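Local coordinates for protein aldehyde reductase YahK (Escherichia coli, PDB 1UUF) that reduces a wide range of aldehydes to the corresponding alcohols with NADPH as the preferred electron donor, and binds two zinc ions per subunit, at residues A[110-115]-A[122-127]. Sequence-based numbering, arbitrary orientation.
With ZN (zinc ion), chain B.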
loop_
_atom_site.group_PDB
_atom_site.type_symbol
_atom_site.label_atom_id
_atom_site.label_comp_id
_atom_site.label_asym_id
_atom_site.label_seq_id
_atom_site.Cartn_x
_atom_site.Cartn_y
_atom_site.Cartn_z
ATOM N N VAL A 110 3.172 -14.823 23.257
ATOM C CA VAL A 110 3.234 -15.971 24.160
ATOM C C VAL A 110 1.997 -16.860 24.005
ATOM O O VAL A 110 1.957 -17.967 24.537
ATOM C CB VAL A 110 3.403 -15.567 25.650
ATOM C CG1 VAL A 110 4.818 -15.025 25.879
ATOM C CG2 VAL A 110 2.359 -14.537 26.046
ATOM N N ASP A 111 0.997 -16.380 23.266
ATOM C CA ASP A 111 -0.209 -17.171 23.014
ATOM C C ASP A 111 -1.101 -16.503 21.967
ATOM O O ASP A 111 -0.934 -15.327 21.650
ATOM C CB ASP A 111 -1.006 -17.377 24.313
ATOM C CG ASP A 111 -1.748 -18.713 24.346
ATOM O OD1 ASP A 111 -1.776 -19.414 23.312
ATOM O OD2 ASP A 111 -2.307 -19.063 25.411
ATOM N N SER A 112 -2.023 -17.275 21.401
ATOM C CA SER A 112 -2.972 -16.756 20.420
ATOM C C SER A 112 -4.185 -17.687 20.430
ATOM O O SER A 112 -4.157 -18.730 21.087
ATOM C CB SER A 112 -2.345 -16.672 19.021
ATOM O OG SER A 112 -2.025 -17.945 18.496
ATOM N N CYS A 113 -5.246 -17.326 19.720
ATOM C CA CYS A 113 -6.451 -18.156 19.738
ATOM C C CYS A 113 -6.262 -19.537 19.108
ATOM O O CYS A 113 -6.936 -20.490 19.489
ATOM C CB CYS A 113 -7.626 -17.413 19.088
ATOM S SG CYS A 113 -7.816 -17.577 17.304
ATOM N N LYS A 114 -5.338 -19.635 18.155
ATOM C CA LYS A 114 -5.010 -20.886 17.469
ATOM C C LYS A 114 -6.048 -21.443 16.504
ATOM O O LYS A 114 -5.833 -22.511 15.931
ATOM C CB LYS A 114 -4.681 -21.985 18.483
ATOM C CG LYS A 114 -3.644 -21.606 19.514
ATOM C CD LYS A 114 -3.419 -22.757 20.478
ATOM C CE LYS A 114 -2.694 -22.289 21.720
ATOM N NZ LYS A 114 -3.515 -21.279 22.438
ATOM N N HIS A 115 -7.165 -20.751 16.309
ATOM C CA HIS A 115 -8.173 -21.283 15.397
ATOM C C HIS A 115 -8.717 -20.314 14.354
ATOM O O HIS A 115 -9.608 -20.673 13.585
ATOM C CB HIS A 115 -9.328 -21.888 16.201
ATOM C CG HIS A 115 -10.015 -20.916 17.106
ATOM N ND1 HIS A 115 -10.988 -20.047 16.665
ATOM C CD2 HIS A 115 -9.855 -20.662 18.427
ATOM C CE1 HIS A 115 -11.400 -19.300 17.674
ATOM N NE2 HIS A 115 -10.728 -19.653 18.755
ATOM N N GLY A 122 -0.150 -19.460 10.288
ATOM C CA GLY A 122 1.162 -19.220 10.868
ATOM C C GLY A 122 1.423 -17.737 11.081
ATOM O O GLY A 122 2.575 -17.292 11.110
ATOM N N LEU A 123 0.350 -16.969 11.229
ATOM C CA LEU A 123 0.459 -15.533 11.448
ATOM C C LEU A 123 -0.173 -15.160 12.786
ATOM O O LEU A 123 -1.051 -14.301 12.858
ATOM C CB LEU A 123 -0.227 -14.772 10.305
ATOM C CG LEU A 123 0.403 -14.958 8.924
ATOM C CD1 LEU A 123 -0.457 -14.270 7.875
ATOM C CD2 LEU A 123 1.819 -14.387 8.915
ATOM N N GLU A 124 0.281 -15.814 13.849
ATOM C CA GLU A 124 -0.249 -15.550 15.182
ATOM C C GLU A 124 -0.082 -14.084 15.569
ATOM O O GLU A 124 -0.803 -13.579 16.429
ATOM C CB GLU A 124 0.444 -16.446 16.211
ATOM C CG GLU A 124 0.251 -17.932 15.948
ATOM C CD GLU A 124 1.372 -18.556 15.126
ATOM O OE1 GLU A 124 2.086 -17.830 14.398
ATOM O OE2 GLU A 124 1.527 -19.792 15.202
ATOM N N ASN A 125 0.863 -13.402 14.924
ATOM C CA ASN A 125 1.119 -11.989 15.198
ATOM C C ASN A 125 -0.037 -11.081 14.769
ATOM O O ASN A 125 -0.195 -9.973 15.292
ATOM C CB ASN A 125 2.423 -11.547 14.513
ATOM C CG ASN A 125 2.443 -11.848 13.016
ATOM O OD1 ASN A 125 2.041 -12.925 12.577
ATOM N ND2 ASN A 125 2.945 -10.898 12.229
ATOM N N TYR A 126 -0.846 -11.554 13.825
ATOM C CA TYR A 126 -1.983 -10.778 13.346
ATOM C C TYR A 126 -3.310 -11.274 13.918
ATOM O O TYR A 126 -4.382 -10.846 13.492
ATOM C CB TYR A 126 -2.022 -10.794 11.815
ATOM C CG TYR A 126 -0.857 -10.049 11.199
ATOM C CD1 TYR A 126 0.014 -10.679 10.311
ATOM C CD2 TYR A 126 -0.600 -8.721 11.542
ATOM C CE1 TYR A 126 1.119 -10.006 9.785
ATOM C CE2 TYR A 126 0.497 -8.038 11.026
ATOM C CZ TYR A 126 1.355 -8.686 10.153
ATOM O OH TYR A 126 2.462 -8.020 9.685
ATOM N N CYS A 127 -3.236 -12.181 14.885
ATOM C CA CYS A 127 -4.439 -12.707 15.524
ATOM C C CYS A 127 -5.087 -11.580 16.331
ATOM O O CYS A 127 -4.392 -10.813 16.995
ATOM C CB CYS A 127 -4.070 -13.870 16.454
ATOM S SG CYS A 127 -5.426 -14.503 17.486
HETATM ZN ZN ZN B . -6.066 -16.423 16.223
#
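Cys-127 swings SG anti to its backbone N (chi1 173°), while Cys-113 holds SG between its own N and carbonyl carbon (chi1 88°), and these two rotations bring the sulfurs to one zinc ion from different segments. SG of Cys-113 and SG of Cys-127 each bind the zinc ion at 2.4 Å, and the two SG atoms stand 3.9 Å apart. Cys-119 of helix 117-120 and Cys-116 just before it complete the four-cysteine site.

Both thiolates also take backbone N-H groups. The N of Cys-113 points at SG of Cys-127 in a weak but nearly straight bond, 3.6 Å long with an angle of 171° at the hydrogen. SG of Cys-113 receives the N-H of His-115 at 3.4 Å, and the same sulfur lies over the centre of the His-115 ring, on one face.

Next to the metal site, Ser-112 and Glu-124 meet side by side: OG of Ser-112 rests 3.4 Å from CG of Glu-124, a van der Waals touch. The serine hydroxyl is hydrogen-bonded to the hydroxyl of Tyr-159. Glu-124 bends at chi2 and carries its carboxylate away, where OE2 forms a salt bridge with Arg-158 and OE1 a hydrogen bond with the backbone N of Ile-317.

Within segment 110-115, Lys-114 curls back along the chain. Lys-114 NZ forms a salt bridge with Asp-111 OD1 at 2.7 Å, on the syn side of the carboxylate, and also bonds to the carbonyl O of Ser-112.

This is the second, non-catalytic zinc of the zinc-containing alcohol dehydrogenases, and it joins the loop after strand 109-111 to the one before strand 131-132. With all four ligands cysteines, the site is consistent with a structural role, and the N-H groups aimed at the sulfurs would be expected to offset part of their negative charge.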